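Local structure of odorant binding protein OBP69a (Ceratitis capitata, 6HHE) at residues C18-T22 with C46-V51; K37-N41 with F101-E105. The protein probably binds and carries small odorant molecules in medfly olfaction, as a secreted, all-helical protein of the PBP/GOBP family. All blocks are in the same frame, centred on the assembly; numbering follows the deposited sequence.

Interaction 1 of 2, residues C18-T22 with C46-V51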
loop_
_atom_site.group_PDB
_atom_site.type_symbol
_atom_site.label_atom_id
_atom_site.label_comp_id
_atom_site.label_asym_id
_atom_site.label_seq_id
_atom_site.Cartn_x
_atom_site.Cartn_y
_atom_site.Cartn_z
ATOM N N CYS A 18 2.703 10.520 -6.394
ATOM C CA CYS A 18 3.629 9.677 -5.649
ATOM C C CYS A 18 4.730 9.120 -6.544
ATOM O O CYS A 18 5.873 8.989 -6.095
ATOM C CB CYS A 18 2.874 8.554 -4.950
ATOM S SG CYS A 18 1.925 9.095 -3.479
ATOM N N ILE A 19 4.427 8.823 -7.806
ATOM C CA ILE A 19 5.490 8.479 -8.748
ATOM C C ILE A 19 6.507 9.602 -8.854
ATOM O O ILE A 19 7.719 9.366 -8.799
ATOM C CB ILE A 19 4.898 8.120 -10.119
ATOM C CG1 ILE A 19 4.195 6.783 -10.012
ATOM C CG2 ILE A 19 6.004 8.109 -11.167
ATOM C CD1 ILE A 19 3.377 6.429 -11.234
ATOM N N LYS A 20 6.040 10.851 -8.995
ATOM C CA LYS A 20 6.979 11.929 -9.236
ATOM C C LYS A 20 7.814 12.199 -7.992
ATOM O O LYS A 20 9.010 12.475 -8.091
ATOM C CB LYS A 20 6.241 13.198 -9.668
ATOM C CG LYS A 20 5.658 13.119 -11.056
ATOM C CD LYS A 20 5.011 14.463 -11.401
ATOM C CE LYS A 20 4.835 14.625 -12.901
ATOM N NZ LYS A 20 4.009 13.524 -13.431
ATOM N N GLU A 21 7.176 12.066 -6.821
ATOM C CA GLU A 21 7.788 12.366 -5.540
ATOM C C GLU A 21 8.838 11.331 -5.149
ATOM O O GLU A 21 9.835 11.682 -4.505
ATOM C CB GLU A 21 6.668 12.467 -4.489
ATOM C CG GLU A 21 7.085 12.826 -3.084
ATOM C CD GLU A 21 5.902 12.903 -2.108
ATOM O OE1 GLU A 21 4.776 13.294 -2.502
ATOM O OE2 GLU A 21 6.138 12.606 -0.921
ATOM N N THR A 22 8.663 10.044 -5.536
ATOM C CA THR A 22 9.530 8.957 -5.120
ATOM C C THR A 22 10.496 8.471 -6.192
ATOM O O THR A 22 11.452 7.747 -5.864
ATOM C CB THR A 22 8.728 7.735 -4.655
ATOM O OG1 THR A 22 7.957 7.228 -5.744
ATOM C CG2 THR A 22 7.845 8.109 -3.491
ATOM N N CYS A 46 9.044 3.433 -0.875
ATOM C CA CYS A 46 8.626 4.796 -0.585
ATOM C C CYS A 46 7.390 5.198 -1.367
ATOM O O CYS A 46 6.605 5.992 -0.844
ATOM C CB CYS A 46 9.748 5.760 -0.850
ATOM S SG CYS A 46 11.089 5.609 0.364
ATOM N N PHE A 47 7.204 4.685 -2.581
ATOM C CA PHE A 47 5.924 4.876 -3.267
ATOM C C PHE A 47 4.780 4.347 -2.427
ATOM O O PHE A 47 3.733 4.987 -2.316
ATOM C CB PHE A 47 5.958 4.185 -4.630
ATOM C CG PHE A 47 4.645 4.187 -5.324
ATOM C CD1 PHE A 47 4.245 5.310 -6.031
ATOM C CD2 PHE A 47 3.817 3.076 -5.268
ATOM C CE1 PHE A 47 2.978 5.308 -6.645
ATOM C CE2 PHE A 47 2.538 3.067 -5.864
ATOM C CZ PHE A 47 2.145 4.201 -6.570
ATOM N N ILE A 48 4.918 3.123 -1.905
ATOM C CA ILE A 48 3.848 2.535 -1.107
ATOM C C ILE A 48 3.595 3.385 0.129
ATOM O O ILE A 48 2.439 3.708 0.440
ATOM C CB ILE A 48 4.204 1.076 -0.741
ATOM C CG1 ILE A 48 4.338 0.258 -2.010
ATOM C CG2 ILE A 48 3.121 0.513 0.158
ATOM C CD1 ILE A 48 4.802 -1.139 -1.776
ATOM N N HIS A 49 4.661 3.854 0.789
ATOM C CA HIS A 49 4.460 4.763 1.910
ATOM C C HIS A 49 3.724 6.028 1.484
ATOM O O HIS A 49 2.819 6.482 2.188
ATOM C CB HIS A 49 5.799 5.125 2.544
ATOM C CG HIS A 49 5.672 6.108 3.646
ATOM N ND1 HIS A 49 5.739 7.469 3.433
ATOM C CD2 HIS A 49 5.410 5.937 4.961
ATOM C CE1 HIS A 49 5.534 8.095 4.581
ATOM N NE2 HIS A 49 5.358 7.191 5.526
ATOM N N CYS A 50 4.087 6.580 0.328
ATOM C CA CYS A 50 3.479 7.813 -0.194
ATOM C C CYS A 50 1.985 7.634 -0.364
ATOM O O CYS A 50 1.201 8.522 0.020
ATOM C CB CYS A 50 4.164 8.143 -1.527
ATOM S SG CYS A 50 3.576 9.765 -2.278
ATOM N N VAL A 51 1.579 6.506 -0.942
ATOM C CA VAL A 51 0.163 6.238 -1.165
ATOM C C VAL A 51 -0.563 6.134 0.164
ATOM O O VAL A 51 -1.594 6.791 0.364
ATOM C CB VAL A 51 -0.016 4.985 -2.019
ATOM C CG1 VAL A 51 -1.503 4.548 -2.076
ATOM C CG2 VAL A 51 0.558 5.206 -3.430
#
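C18 and C50 are joined covalently, SG to SG at 2.1 Å, in one of the three interlocked disulfides typical of classical insect odorant-binding proteins, here tying helix 10-22 to helix 42-55. The bridge has a chi3 of -83°, close to the perpendicular twist that a disulfide prefers. The C50 torsion (chi1 -176°) swings SG away from its own backbone N to meet the C18 sulfur, which lies beside the N of its own residue. The segment axes cross steeply, at 133° between their N-to-C directions, and are 9.2 Å apart at closest.

Where C18 and I19 meet F47 the contact is apolar. CB of C18 lies 3.7 Å from CE1 of F47, and I19 runs alongside the same ring, bringing CG1 to 3.9 Å from that CE1. From its own helix, CG2 of V51 covers one face of the ring near the rim, while F29 meets it edge-to-face from outside the pair. T22 brings OG1 to the ring edge, near its plane, and CG2 to 3.6 Å from the carbonyl O of C46, a residue whose SG is bonded to that of C97.

On the outer side, the carboxylate of E21 passes near the C50 sulfur but is engaged by K54 in a salt bridge. T22 is fixed at the end of its helix: its OG1 donates to C18 O at 2.8 Å, and T22 N reaches that same oxygen from the opposite face of the carbonyl plane.

Interaction 2 of 2, residues K37-N41 with F101-E105; sequences KMPNN and FLTTE
M38 meets F101 methyl first: CE lies over one face of the ring, 3.9 Å from its centroid and 27° off the normal, a CH-pi contact displaced toward the rim. This joins the loop between helices 26-35 and 42-55 to helix 96-110. The chain of M38 bends at chi3 (-70°), turning CE inward until it is 3.5 Å from CE1 of F101. SD approaches the ring obliquely, 4.9 Å from the centroid, in a looser Met-aromatic relation. The same methyl group also reaches CG of E105 at 3.6 Å, and CG2 of T104 borders it; OG1 of T104 is bonded back to A100 O. F119 of helix 112-121 touches M38 as well, so the buried thioether is closely surrounded. Two loop carbonyls complete the packed part: M38 O faces the ring edge in plane, and P39 O lies oblique to the ring, 3.6 Å from CE1 of F101.

The solvent side is simpler. N40 is exposed and touches the ring with its amide alone, ND2 coming within 3.5 Å of CE2 of F101 and the two planes standing 64° apart. It is the centre of an inverse gamma turn, closed by a weak bond from N41 N to P39 O. K45 of helix 42-55 adds a cation-pi contact to F101. With an alanine in place of F101, the M38 methyl would probably lose the surface it rests on, a gap would open between loop and helix, and K45 would be left without its cation-pi partner.

No hydrogen bond joins the two segments. Attachment of the loop to this helix is therefore likely to rest on shape fit and dispersion, with M38 O at the ring edge as a modest electrostatic addition.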
loop_
_atom_site.group_PDB
_atom_site.type_symbol
_atom_site.label_atom_id
_atom_site.label_comp_id
_atom_site.label_asym_id
_atom_site.label_seq_id
_atom_site.Cartn_x
_atom_site.Cartn_y
_atom_site.Cartn_z
ATOM N N LYS A 37 6.219 -11.079 -6.567
ATOM C CA LYS A 37 7.095 -10.777 -5.435
ATOM C C LYS A 37 7.463 -9.309 -5.600
ATOM O O LYS A 37 8.086 -8.942 -6.598
ATOM C CB LYS A 37 8.327 -11.671 -5.418
ATOM C CG LYS A 37 9.320 -11.385 -4.309
ATOM C CD LYS A 37 10.431 -12.435 -4.378
ATOM C CE LYS A 37 11.313 -12.441 -3.160
ATOM N NZ LYS A 37 11.943 -11.166 -2.981
ATOM N N MET A 38 7.034 -8.460 -4.672
ATOM C CA MET A 38 7.481 -7.042 -4.769
ATOM C C MET A 38 8.995 -6.954 -4.641
ATOM O O MET A 38 9.572 -7.487 -3.672
ATOM C CB MET A 38 6.929 -6.128 -3.688
ATOM C CG MET A 38 5.428 -6.066 -3.632
ATOM S SD MET A 38 4.926 -4.677 -2.612
ATOM C CE MET A 38 5.395 -5.205 -1.012
ATOM N N PRO A 39 9.673 -6.302 -5.566
ATOM C CA PRO A 39 11.124 -6.189 -5.434
ATOM C C PRO A 39 11.489 -5.253 -4.288
ATOM O O PRO A 39 10.808 -4.241 -4.006
ATOM C CB PRO A 39 11.555 -5.658 -6.805
ATOM C CG PRO A 39 10.360 -4.866 -7.284
ATOM C CD PRO A 39 9.183 -5.715 -6.825
ATOM N N ASN A 40 12.588 -5.591 -3.600
ATOM C CA ASN A 40 13.047 -4.828 -2.438
ATOM C C ASN A 40 13.833 -3.594 -2.862
ATOM O O ASN A 40 15.035 -3.477 -2.637
ATOM C CB ASN A 40 13.915 -5.717 -1.556
ATOM C CG ASN A 40 13.095 -6.484 -0.563
ATOM O OD1 ASN A 40 12.534 -7.517 -0.889
ATOM N ND2 ASN A 40 13.006 -5.970 0.658
ATOM N N ASN A 41 13.170 -2.711 -3.589
ATOM C CA ASN A 41 13.803 -1.496 -4.067
ATOM C C ASN A 41 13.229 -0.360 -3.250
ATOM O O ASN A 41 11.981 -0.263 -3.047
ATOM C CB ASN A 41 13.556 -1.291 -5.565
ATOM C CG ASN A 41 14.292 -2.310 -6.435
ATOM O OD1 ASN A 41 13.763 -3.376 -6.792
ATOM N ND2 ASN A 41 15.514 -1.963 -6.805
ATOM N N PHE A 101 6.259 -1.093 3.398
ATOM C CA PHE A 101 6.570 -2.262 2.578
ATOM C C PHE A 101 6.256 -3.543 3.309
ATOM O O PHE A 101 5.578 -4.426 2.751
ATOM C CB PHE A 101 8.046 -2.237 2.194
ATOM C CG PHE A 101 8.458 -3.289 1.192
ATOM C CD1 PHE A 101 8.229 -3.093 -0.159
ATOM C CD2 PHE A 101 9.132 -4.414 1.607
ATOM C CE1 PHE A 101 8.703 -4.034 -1.112
ATOM C CE2 PHE A 101 9.560 -5.368 0.678
ATOM C CZ PHE A 101 9.328 -5.175 -0.659
ATOM N N LEU A 102 6.751 -3.672 4.547
ATOM C CA LEU A 102 6.503 -4.892 5.330
ATOM C C LEU A 102 5.013 -5.091 5.584
ATOM O O LEU A 102 4.516 -6.230 5.530
ATOM C CB LEU A 102 7.263 -4.809 6.651
ATOM C CG LEU A 102 8.782 -4.828 6.506
ATOM C CD1 LEU A 102 9.365 -4.447 7.862
ATOM C CD2 LEU A 102 9.256 -6.185 6.029
ATOM N N THR A 103 4.288 -3.999 5.889
ATOM C CA THR A 103 2.858 -4.125 6.132
ATOM C C THR A 103 2.155 -4.554 4.857
ATOM O O THR A 103 1.282 -5.433 4.891
ATOM C CB THR A 103 2.295 -2.810 6.680
ATOM O OG1 THR A 103 3.020 -2.485 7.891
ATOM C CG2 THR A 103 0.820 -2.943 7.028
ATOM N N THR A 104 2.583 -4.018 3.700
ATOM C CA THR A 104 1.937 -4.383 2.440
ATOM C C THR A 104 2.274 -5.818 2.041
ATOM O O THR A 104 1.404 -6.500 1.470
ATOM C CB THR A 104 2.327 -3.387 1.345
ATOM O OG1 THR A 104 1.811 -2.106 1.697
ATOM C CG2 THR A 104 1.731 -3.797 0.015
ATOM N N GLU A 105 3.477 -6.287 2.394
ATOM C CA GLU A 105 3.789 -7.698 2.183
ATOM C C GLU A 105 2.809 -8.563 2.944
ATOM O O GLU A 105 2.336 -9.596 2.420
ATOM C CB GLU A 105 5.215 -8.017 2.621
ATOM C CG GLU A 105 6.223 -7.590 1.601
ATOM C CD GLU A 105 7.618 -8.014 1.969
ATOM O OE1 GLU A 105 8.032 -7.765 3.124
ATOM O OE2 GLU A 105 8.287 -8.616 1.106
#

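In the fold
The two interactions lie about 13 Å apart, centre to centre, and their segments alternate along the chain: 18-22, 37-41, 46-51, then 101-105. Helix 42-55 supplies one side of interaction 1 and, through I48, backs interaction 2. I48 points away from helix 10-22 and packs on both halves of the second contact, its CD1 lying 3.6 Å from SD of M38 and its CG2 3.3 Å from OG1 of T104. The C46-C97 disulfide adds a covalent link from helix 42-55 to helix 96-110. Fold elements distant in sequence thus close into one compact helical body, in which disulfides and side-chain packing both converge on helix 42-55.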